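Long-range contacts in putative molybdenum carrier protein (PDB 3IMK), which is of unproven function but may carry molybdenum or a molybdenum cofactor, and has a Rossmann-like fold of the SLOG superfamily: residues 7-13 against 129-134; 36-42 against 55-61; 67-72 against 95-101. The contacts are given in a common frame with arbitrary orientation. Where two conformers were deposited one is given. Numbering follows the deposited sequence.

Overall arrangement
A parallel α/β fold is held together here at three levels. Contact 1 joins strands 10-12 and 131-135 in the middle of the sheet; contact 2 adds edge strand 56-57 to strand 34-38, the other neighbour of 10-12; contact 3 packs helix 63-72 against helix 87-98. The centres of contacts 1 and 2 lie about 19 Å apart, those of contacts 1 and 3 about 14 Å. N70 of contact 3 links them, its OD1 lying 2.9 Å from W37 N and its CB 3.4 Å from N133 OD1. W37, M58 and P59 of contact 2, with K69 and L72 of contact 3, line the pocket of a PG6 molecule, probably from the crystallisation liquor.

Contact 1: residues 7-13 against 129-134; sequences AITKIIS and IQVLNI
Strands 10-12 and 131-134 run side by side in the same direction, each after an irregular lead-in, crossing at -24° with axes 4.7 Å apart. The parallel register pairs K10 with V131, I11 with L132 and I12 with N133 (CA-CA 4.7, 4.9 and 4.7 Å). Hydrogen bonds alternate between the strands: K10 N to Q130 O (3.3 Å), L132 N to K10 O (2.9 Å), I12 N to L132 O (2.9 Å) and I134 N to I12 O (3.0 Å). Before the strand, T9 turns (phi/psi -91/-17) and its N also reaches Q130 O at 2.9 Å, so this carbonyl accepts two consecutive amides. Q130, at -114/-39, breaks the extended run in the partner. Water 1 links A7 N (2.8 Å) to I129 O (2.7 Å), and water 2 joins T9 OG1 (2.7 Å) to Q130 OE1 (2.9 Å).

Side chains alternate between the faces. I11 and L132 share one, where I11 CG2 meets I134 CD1 at 3.8 Å. K10, I12, V131 and N133 share the other; I12 (chi1 p) places CG2 4.3 Å from V131 CG1, while N133 (chi1 t) directs ND2 to T77. With helices 19-29 and 113-126 over the I11/L132 face and helix 63-72 over I12 and N133, this pair forms the centre of the 3-2-1-6-4-5 parallel sheet of a Rossmann-like α/β fold.

Contact 2: residues 36-42 against 55-61; sequences GWVPKGR and LQEMPTS
L55 starts a short parallel pairing in which W37 lies opposite Q56 and V38 opposite E57 (CA-CA 4.9 and 5.0 Å); its CD1 packs on V38 CG1 at 3.7 Å. Q56 binds G36 twice, through N to G36 O (2.9 Å) and through OE1 to G36 N (3.0 Å), and its O accepts V38 N at 2.9 Å. Q56 CB sits over the six-membered ring of W37 (chi1 m), a CH-pi contact 4.0 Å from the centroid. E57 OE1 accepts G41 N at 2.8 Å, while water 5 connects E57 OE2 (2.6 Å) with R42 NH1 (2.9 Å); R42 NE bonds V49 O. Selenomethionine M58 gives N to V38 O (2.9 Å) and sets SE obliquely to W37, 4.3 Å from the same centroid, a Met-aromatic contact. Beyond P59, T60 O accepts K40 N at 2.9 Å. Strand 56-57 thus forms the sheet edge beside 34-38, while Y63, R66 and K69 of helix 63-72 cover P39 and M58.

Contact 3: residues 67-72 against 95-101; sequences TEKNVL and FAEQYKK
Side-chain bumps and hollows join helical ends 67-72 and 95-98, the nearest CA pair being V71 and A96 at 6.1 Å. V71 (chi1 t) is the central bump: its CG1 enters the hollow between F95 and A96, 3.6 Å from A96 CA and 4.2 Å from F95 CB, with K101 CG also 4.2 Å away. F95 (chi1 m) points toward helix 63-72 and lays one ring face beneath E68 CB, 3.7 Å from the centroid, while T67 CG2 lies at its edge, 4.2 Å from F95 CD2. Further on, L72 CD2 covers a face of the Y99 ring, 3.6 Å from its centroid, and Y99 OH donates to E68 OE2 at 2.6 Å, linking the two CH-pi contacts. A Schellman motif ends the second helix: K100 has positive phi, and K101 N bonds A96 O at 2.9 Å. K101 then returns toward V71, its NZ bonding S74 O. Helices 63-72 and 87-98 thus lie side by side, with V71 also touching N133 of strand 131-135.

Contact 1: residues 7-13 against 129-134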
loop_
_atom_site.group_PDB
_atom_site.type_symbol
_atom_site.label_atom_id
_atom_site.label_comp_id
_atom_site.label_asym_id
_atom_site.label_seq_id
_atom_site.Cartn_x
_atom_site.Cartn_y
_atom_site.Cartn_z
ATOM N N ALA A 7 11.219 -8.762 6.800
ATOM C CA ALA A 7 11.400 -7.932 7.970
ATOM C C ALA A 7 10.664 -6.614 7.782
ATOM O O ALA A 7 11.261 -5.579 7.523
ATOM C CB ALA A 7 12.902 -7.689 8.262
ATOM N N ILE A 8 9.333 -6.653 7.900
ATOM C CA ILE A 8 8.540 -5.462 7.687
ATOM C C ILE A 8 8.513 -4.635 8.972
ATOM O O ILE A 8 7.827 -4.996 9.949
ATOM C CB ILE A 8 7.114 -5.797 7.197
ATOM C CG1 ILE A 8 7.153 -6.658 5.944
ATOM C CG2 ILE A 8 6.276 -4.529 6.912
ATOM C CD1 ILE A 8 7.913 -6.088 4.767
ATOM N N THR A 9 9.296 -3.559 8.984
ATOM C CA THR A 9 9.409 -2.689 10.135
ATOM C C THR A 9 8.414 -1.563 10.111
ATOM O O THR A 9 8.181 -0.908 11.120
ATOM C CB THR A 9 10.824 -2.107 10.223
ATOM O OG1 THR A 9 11.037 -1.339 9.014
ATOM C CG2 THR A 9 11.874 -3.239 10.389
ATOM N N LYS A 10 7.832 -1.282 8.946
ATOM C CA LYS A 10 6.839 -0.193 8.826
ATOM C C LYS A 10 6.009 -0.379 7.553
ATOM O O LYS A 10 6.574 -0.718 6.493
ATOM C CB LYS A 10 7.514 1.180 8.792
ATOM C CG LYS A 10 6.577 2.397 8.956
ATOM C CD LYS A 10 7.347 3.723 8.935
ATOM C CE LYS A 10 6.452 4.952 9.225
ATOM N NZ LYS A 10 7.120 6.311 9.519
ATOM N N ILE A 11 4.697 -0.157 7.672
ATOM C CA ILE A 11 3.767 -0.092 6.546
ATOM C C ILE A 11 3.337 1.333 6.397
ATOM O O ILE A 11 2.966 1.966 7.388
ATOM C CB ILE A 11 2.563 -1.017 6.740
ATOM C CG1 ILE A 11 3.021 -2.484 6.589
ATOM C CG2 ILE A 11 1.430 -0.691 5.716
ATOM C CD1 ILE A 11 1.984 -3.542 7.060
ATOM N N ILE A 12 3.385 1.867 5.174
ATOM C CA ILE A 12 2.828 3.175 4.930
ATOM C C ILE A 12 1.783 3.169 3.815
ATOM O O ILE A 12 1.788 2.288 2.967
ATOM C CB ILE A 12 3.918 4.247 4.644
ATOM C CG1 ILE A 12 4.581 4.107 3.272
ATOM C CG2 ILE A 12 5.009 4.241 5.747
ATOM C CD1 ILE A 12 5.479 5.347 2.895
ATOM N N SER A 13 0.937 4.201 3.802
ATOM C CA SER A 13 0.047 4.414 2.673
ATOM C C SER A 13 -0.425 5.864 2.672
ATOM O O SER A 13 -0.116 6.628 3.561
ATOM C CB SER A 13 -1.157 3.494 2.752
ATOM O OG SER A 13 -2.145 3.998 3.670
ATOM N N ILE A 129 13.087 -5.242 1.402
ATOM C CA ILE A 129 12.086 -4.221 1.644
ATOM C C ILE A 129 11.653 -4.321 3.093
ATOM O O ILE A 129 11.133 -5.353 3.514
ATOM C CB ILE A 129 10.898 -4.412 0.708
ATOM C CG1 ILE A 129 11.344 -4.054 -0.715
ATOM C CG2 ILE A 129 9.701 -3.498 1.165
ATOM C CD1 ILE A 129 10.460 -4.633 -1.795
ATOM N N GLN A 130 11.872 -3.241 3.858
ATOM C CA GLN A 130 11.431 -3.189 5.253
ATOM C C GLN A 130 10.339 -2.162 5.521
ATOM O O GLN A 130 9.438 -2.404 6.319
ATOM C CB GLN A 130 12.651 -2.934 6.140
ATOM C CG GLN A 130 13.732 -4.044 6.122
ATOM C CD GLN A 130 14.827 -3.876 7.192
ATOM O OE1 GLN A 130 14.869 -2.900 7.922
ATOM N NE2 GLN A 130 15.713 -4.827 7.241
ATOM N N VAL A 131 10.434 -0.993 4.878
ATOM C CA VAL A 131 9.403 0.029 4.887
ATOM C C VAL A 131 8.624 -0.151 3.591
ATOM O O VAL A 131 9.180 0.077 2.474
ATOM C CB VAL A 131 9.978 1.436 4.983
ATOM C CG1 VAL A 131 8.842 2.472 4.952
ATOM C CG2 VAL A 131 10.853 1.613 6.284
ATOM N N LEU A 132 7.406 -0.673 3.734
ATOM C CA LEU A 132 6.584 -1.057 2.616
ATOM C C LEU A 132 5.428 -0.119 2.396
ATOM O O LEU A 132 4.576 0.014 3.282
ATOM C CB LEU A 132 6.050 -2.465 2.856
ATOM C CG LEU A 132 5.094 -3.044 1.807
ATOM C CD1 LEU A 132 5.769 -3.177 0.444
ATOM C CD2 LEU A 132 4.580 -4.436 2.275
ATOM N N ASN A 133 5.388 0.549 1.236
ATOM C CA ASN A 133 4.243 1.370 0.806
ATOM C C ASN A 133 3.230 0.462 0.131
ATOM O O ASN A 133 3.607 -0.363 -0.690
ATOM C CB ASN A 133 4.731 2.412 -0.172
ATOM C CG ASN A 133 3.625 3.316 -0.727
ATOM O OD1 ASN A 133 2.730 3.723 0.021
ATOM N ND2 ASN A 133 3.729 3.695 -1.994
ATOM N N ILE A 134 1.966 0.574 0.539
ATOM C CA ILE A 134 0.896 -0.249 -0.018
ATOM C C ILE A 134 -0.104 0.721 -0.617
ATOM O O ILE A 134 -0.575 1.669 0.024
ATOM C CB ILE A 134 0.249 -1.162 1.030
ATOM C CG1 ILE A 134 1.339 -2.037 1.639
ATOM C CG2 ILE A 134 -0.892 -1.988 0.362
ATOM C CD1 ILE A 134 0.848 -2.999 2.759
HETATM O O HOH W 1 11.960 -7.816 4.222
HETATM O O HOH W 2 13.507 -0.437 8.444
#

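Contact 2: residues 36-42 against 55-61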
loop_
_atom_site.group_PDB
_atom_site.type_symbol
_atom_site.label_atom_id
_atom_site.label_comp_id
_atom_site.label_asym_id
_atom_site.label_seq_id
_atom_site.Cartn_x
_atom_site.Cartn_y
_atom_site.Cartn_z
ATOM N N GLY A 36 2.592 7.458 6.794
ATOM C CA GLY A 36 2.230 7.776 5.421
ATOM C C GLY A 36 1.935 9.242 5.247
ATOM O O GLY A 36 1.497 9.944 6.165
ATOM N N TRP A 37 2.123 9.692 4.037
ATOM C CA TRP A 37 1.819 11.055 3.641
ATOM C C TRP A 37 0.416 11.134 3.080
ATOM O O TRP A 37 0.019 10.344 2.240
ATOM C CB TRP A 37 2.801 11.483 2.570
ATOM C CG TRP A 37 4.192 11.579 3.116
ATOM C CD1 TRP A 37 5.182 10.623 3.027
ATOM C CD2 TRP A 37 4.761 12.670 3.853
ATOM N NE1 TRP A 37 6.360 11.069 3.656
ATOM C CE2 TRP A 37 6.119 12.331 4.149
ATOM C CE3 TRP A 37 4.282 13.924 4.218
ATOM C CZ2 TRP A 37 6.969 13.205 4.833
ATOM C CZ3 TRP A 37 5.115 14.772 4.935
ATOM C CH2 TRP A 37 6.431 14.408 5.239
ATOM N N VAL A 38 -0.334 12.122 3.551
ATOM C CA VAL A 38 -1.689 12.406 3.119
ATOM C C VAL A 38 -1.738 13.835 2.573
ATOM O O VAL A 38 -0.855 14.646 2.875
ATOM C CB VAL A 38 -2.707 12.200 4.308
ATOM C CG1 VAL A 38 -2.699 10.730 4.753
ATOM C CG2 VAL A 38 -2.456 13.134 5.474
ATOM N N PRO A 39 -2.783 14.172 1.804
ATOM C CA PRO A 39 -2.900 15.586 1.383
ATOM C C PRO A 39 -3.011 16.535 2.556
ATOM O O PRO A 39 -3.518 16.148 3.594
ATOM C CB PRO A 39 -4.201 15.594 0.554
ATOM C CG PRO A 39 -4.410 14.140 0.151
ATOM C CD PRO A 39 -3.916 13.367 1.329
ATOM N N LYS A 40 -2.626 17.802 2.367
ATOM C CA LYS A 40 -2.994 18.825 3.328
ATOM C C LYS A 40 -4.484 18.695 3.651
ATOM O O LYS A 40 -5.293 18.484 2.763
ATOM C CB LYS A 40 -2.675 20.207 2.781
ATOM C CG LYS A 40 -2.839 21.304 3.793
ATOM C CD LYS A 40 -2.604 22.671 3.155
ATOM C CE LYS A 40 -3.738 23.135 2.210
ATOM N NZ LYS A 40 -3.559 24.579 1.821
ATOM N N GLY A 41 -4.831 18.778 4.930
ATOM C CA GLY A 41 -6.220 18.627 5.373
ATOM C C GLY A 41 -6.668 17.183 5.543
ATOM O O GLY A 41 -7.797 16.917 5.918
ATOM N N ARG A 42 -5.750 16.242 5.327
ATOM C CA ARG A 42 -6.044 14.822 5.460
ATOM C C ARG A 42 -7.184 14.378 4.521
ATOM O O ARG A 42 -8.017 13.525 4.858
ATOM C CB ARG A 42 -6.340 14.409 6.924
ATOM C CG ARG A 42 -5.398 14.928 7.951
ATOM C CD ARG A 42 -5.935 14.636 9.346
ATOM N NE ARG A 42 -6.030 13.215 9.669
ATOM C CZ ARG A 42 -5.029 12.510 10.197
ATOM N NH1 ARG A 42 -3.826 13.035 10.359
ATOM N NH2 ARG A 42 -5.218 11.250 10.528
ATOM N N LEU A 55 -0.591 10.114 10.836
ATOM C CA LEU A 55 -0.118 10.344 9.453
ATOM C C LEU A 55 0.442 11.726 9.298
ATOM O O LEU A 55 0.260 12.566 10.185
ATOM C CB LEU A 55 -1.238 10.099 8.444
ATOM C CG LEU A 55 -1.880 8.701 8.574
ATOM C CD1 LEU A 55 -3.127 8.631 7.784
ATOM C CD2 LEU A 55 -0.947 7.609 8.029
ATOM N N GLN A 56 1.115 11.986 8.176
ATOM C CA GLN A 56 1.800 13.269 7.998
ATOM C C GLN A 56 1.213 14.013 6.799
ATOM O O GLN A 56 1.087 13.462 5.711
ATOM C CB GLN A 56 3.285 12.968 7.756
ATOM C CG GLN A 56 4.007 12.174 8.941
ATOM C CD GLN A 56 3.647 10.635 9.145
ATOM O OE1 GLN A 56 3.763 9.821 8.232
ATOM N NE2 GLN A 56 3.290 10.261 10.391
ATOM N N GLU A 57 0.852 15.293 6.983
ATOM C CA GLU A 57 0.284 16.086 5.916
ATOM C C GLU A 57 1.352 16.672 4.985
ATOM O O GLU A 57 2.377 17.196 5.461
ATOM C CB GLU A 57 -0.599 17.217 6.473
ATOM C CG GLU A 57 -1.888 16.758 7.079
ATOM C CD GLU A 57 -2.710 17.920 7.639
ATOM O OE1 GLU A 57 -2.876 18.942 6.940
ATOM O OE2 GLU A 57 -3.213 17.791 8.774
HETATM N N MSE A 58 1.026 16.644 3.687
HETATM C CA MSE A 58 1.815 17.319 2.636
HETATM C C MSE A 58 1.493 18.823 2.632
HETATM O O MSE A 58 0.501 19.267 3.224
HETATM C CB MSE A 58 1.503 16.743 1.273
HETATM C CG MSE A 58 1.892 15.302 1.108
HETATM SE SE MSE A 58 3.905 15.198 0.916
HETATM C CE MSE A 58 4.082 15.923 -0.897
ATOM N N PRO A 59 2.322 19.614 1.959
ATOM C CA PRO A 59 2.068 21.064 1.900
ATOM C C PRO A 59 0.837 21.509 1.129
ATOM O O PRO A 59 0.351 22.632 1.350
ATOM C CB PRO A 59 3.321 21.615 1.206
ATOM C CG PRO A 59 4.328 20.551 1.188
ATOM C CD PRO A 59 3.623 19.238 1.350
ATOM N N THR A 60 0.361 20.693 0.208
ATOM C CA THR A 60 -0.828 21.025 -0.571
ATOM C C THR A 60 -1.807 19.874 -0.554
ATOM O O THR A 60 -1.471 18.764 -0.148
ATOM C CB THR A 60 -0.537 21.435 -2.076
ATOM O OG1 THR A 60 -0.297 20.265 -2.890
ATOM C CG2 THR A 60 0.672 22.348 -2.147
ATOM N N SER A 61 -3.027 20.157 -0.987
ATOM C CA SER A 61 -4.093 19.175 -1.014
ATOM C C SER A 61 -4.041 18.172 -2.195
ATOM O O SER A 61 -4.987 17.395 -2.370
ATOM C CB SER A 61 -5.440 19.878 -0.960
ATOM O OG SER A 61 -5.557 20.766 -2.041
HETATM O O HOH W 3 -1.336 24.604 0.000
HETATM O O HOH W 4 -1.934 12.239 12.435
HETATM O O HOH W 5 -2.863 15.795 10.465
#

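Contact 3: residues 67-72 against 95-101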
loop_
_atom_site.group_PDB
_atom_site.type_symbol
_atom_site.label_atom_id
_atom_site.label_comp_id
_atom_site.label_asym_id
_atom_site.label_seq_id
_atom_site.Cartn_x
_atom_site.Cartn_y
_atom_site.Cartn_z
ATOM N N THR A 67 0.899 10.695 -3.343
ATOM C CA THR A 67 1.211 9.357 -3.904
ATOM C C THR A 67 2.671 9.266 -4.268
ATOM O O THR A 67 3.321 8.297 -3.902
ATOM C CB THR A 67 0.277 9.149 -5.121
ATOM O OG1 THR A 67 -1.065 9.148 -4.622
ATOM C CG2 THR A 67 0.589 7.897 -5.889
ATOM N N GLU A 68 3.191 10.308 -4.899
ATOM C CA GLU A 68 4.606 10.333 -5.254
ATOM C C GLU A 68 5.498 10.226 -4.009
ATOM O O GLU A 68 6.495 9.507 -4.017
ATOM C CB GLU A 68 4.935 11.628 -6.022
ATOM C CG GLU A 68 6.391 11.754 -6.520
ATOM C CD GLU A 68 6.654 13.090 -7.195
ATOM O OE1 GLU A 68 6.094 14.129 -6.783
ATOM O OE2 GLU A 68 7.402 13.098 -8.196
ATOM N N LYS A 69 5.145 10.989 -2.965
ATOM C CA LYS A 69 5.935 11.049 -1.703
ATOM C C LYS A 69 5.984 9.662 -1.027
ATOM O O LYS A 69 7.051 9.260 -0.534
ATOM C CB LYS A 69 5.369 12.137 -0.743
ATOM C CG LYS A 69 6.287 12.442 0.465
ATOM C CD LYS A 69 7.419 13.360 0.046
ATOM C CE LYS A 69 8.312 13.709 1.231
ATOM N NZ LYS A 69 9.427 14.670 0.842
ATOM N N ASN A 70 4.859 8.940 -1.017
ATOM C CA ASN A 70 4.889 7.589 -0.396
ATOM C C ASN A 70 5.775 6.611 -1.168
ATOM O O ASN A 70 6.449 5.785 -0.574
ATOM C CB ASN A 70 3.490 7.064 -0.173
ATOM C CG ASN A 70 2.754 7.843 0.888
ATOM O OD1 ASN A 70 3.342 8.213 1.910
ATOM N ND2 ASN A 70 1.472 8.138 0.633
ATOM N N VAL A 71 5.826 6.740 -2.485
ATOM C CA VAL A 71 6.754 5.931 -3.308
ATOM C C VAL A 71 8.203 6.254 -2.968
ATOM O O VAL A 71 9.046 5.345 -2.886
ATOM C CB VAL A 71 6.459 6.108 -4.843
ATOM C CG1 VAL A 71 7.570 5.497 -5.740
ATOM C CG2 VAL A 71 5.097 5.507 -5.232
ATOM N N LEU A 72 8.488 7.531 -2.787
ATOM C CA LEU A 72 9.862 7.977 -2.550
ATOM C C LEU A 72 10.315 7.667 -1.127
ATOM O O LEU A 72 11.515 7.430 -0.910
ATOM C CB LEU A 72 10.007 9.466 -2.820
ATOM C CG LEU A 72 10.034 9.848 -4.283
ATOM C CD1 LEU A 72 9.829 11.373 -4.480
ATOM C CD2 LEU A 72 11.352 9.412 -4.923
ATOM N N PHE A 95 5.392 6.292 -10.969
ATOM C CA PHE A 95 6.387 6.940 -10.100
ATOM C C PHE A 95 7.451 5.923 -9.632
ATOM O O PHE A 95 8.651 6.223 -9.603
ATOM C CB PHE A 95 5.747 7.580 -8.862
ATOM C CG PHE A 95 4.951 8.851 -9.121
ATOM C CD1 PHE A 95 5.462 9.872 -9.898
ATOM C CD2 PHE A 95 3.715 9.039 -8.502
ATOM C CE1 PHE A 95 4.733 11.057 -10.097
ATOM C CE2 PHE A 95 3.018 10.204 -8.690
ATOM C CZ PHE A 95 3.503 11.185 -9.475
ATOM N N ALA A 96 7.019 4.726 -9.214
ATOM C CA ALA A 96 7.994 3.721 -8.821
ATOM C C ALA A 96 9.002 3.401 -9.955
ATOM O O ALA A 96 10.212 3.299 -9.721
ATOM C CB ALA A 96 7.293 2.443 -8.291
ATOM N N GLU A 97 8.472 3.240 -11.170
ATOM C CA GLU A 97 9.307 3.002 -12.369
ATOM C C GLU A 97 10.300 4.145 -12.613
ATOM O O GLU A 97 11.493 3.905 -12.886
ATOM C CB GLU A 97 8.436 2.819 -13.624
ATOM C CG GLU A 97 7.795 1.414 -13.740
ATOM C CD GLU A 97 6.626 1.325 -14.753
ATOM O OE1 GLU A 97 6.269 2.338 -15.400
ATOM O OE2 GLU A 97 6.056 0.218 -14.877
ATOM N N GLN A 98 9.826 5.380 -12.502
ATOM C CA GLN A 98 10.667 6.553 -12.792
ATOM C C GLN A 98 11.760 6.811 -11.733
ATOM O O GLN A 98 12.829 7.361 -12.059
ATOM C CB GLN A 98 9.807 7.815 -13.001
ATOM C CG GLN A 98 8.823 7.738 -14.180
ATOM C CD GLN A 98 9.485 7.921 -15.548
ATOM O OE1 GLN A 98 10.195 8.889 -15.776
ATOM N NE2 GLN A 98 9.220 7.002 -16.460
ATOM N N TYR A 99 11.493 6.423 -10.484
ATOM C CA TYR A 99 12.434 6.598 -9.392
ATOM C C TYR A 99 13.203 5.309 -9.076
ATOM O O TYR A 99 13.937 5.257 -8.098
ATOM C CB TYR A 99 11.700 7.128 -8.146
ATOM C CG TYR A 99 11.170 8.515 -8.304
ATOM C CD1 TYR A 99 12.052 9.576 -8.577
ATOM C CD2 TYR A 99 9.806 8.799 -8.173
ATOM C CE1 TYR A 99 11.597 10.858 -8.713
ATOM C CE2 TYR A 99 9.328 10.107 -8.312
ATOM C CZ TYR A 99 10.238 11.127 -8.579
ATOM O OH TYR A 99 9.814 12.431 -8.713
ATOM N N LYS A 100 12.986 4.260 -9.860
ATOM C CA LYS A 100 13.689 2.980 -9.696
ATOM C C LYS A 100 13.476 2.336 -8.334
ATOM O O LYS A 100 14.381 1.734 -7.733
ATOM C CB LYS A 100 15.196 3.112 -10.026
ATOM C CG LYS A 100 15.454 3.746 -11.397
ATOM C CD LYS A 100 14.808 2.986 -12.515
ATOM N N LYS A 101 12.248 2.446 -7.843
ATOM C CA LYS A 101 11.855 1.813 -6.590
ATOM C C LYS A 101 11.261 0.459 -6.910
ATOM O O LYS A 101 10.447 0.344 -7.840
ATOM C CB LYS A 101 10.827 2.675 -5.845
ATOM C CG LYS A 101 11.403 3.943 -5.197
ATOM C CD LYS A 101 12.082 3.569 -3.854
ATOM C CE LYS A 101 12.644 4.712 -3.133
ATOM N NZ LYS A 101 13.431 4.185 -2.030
#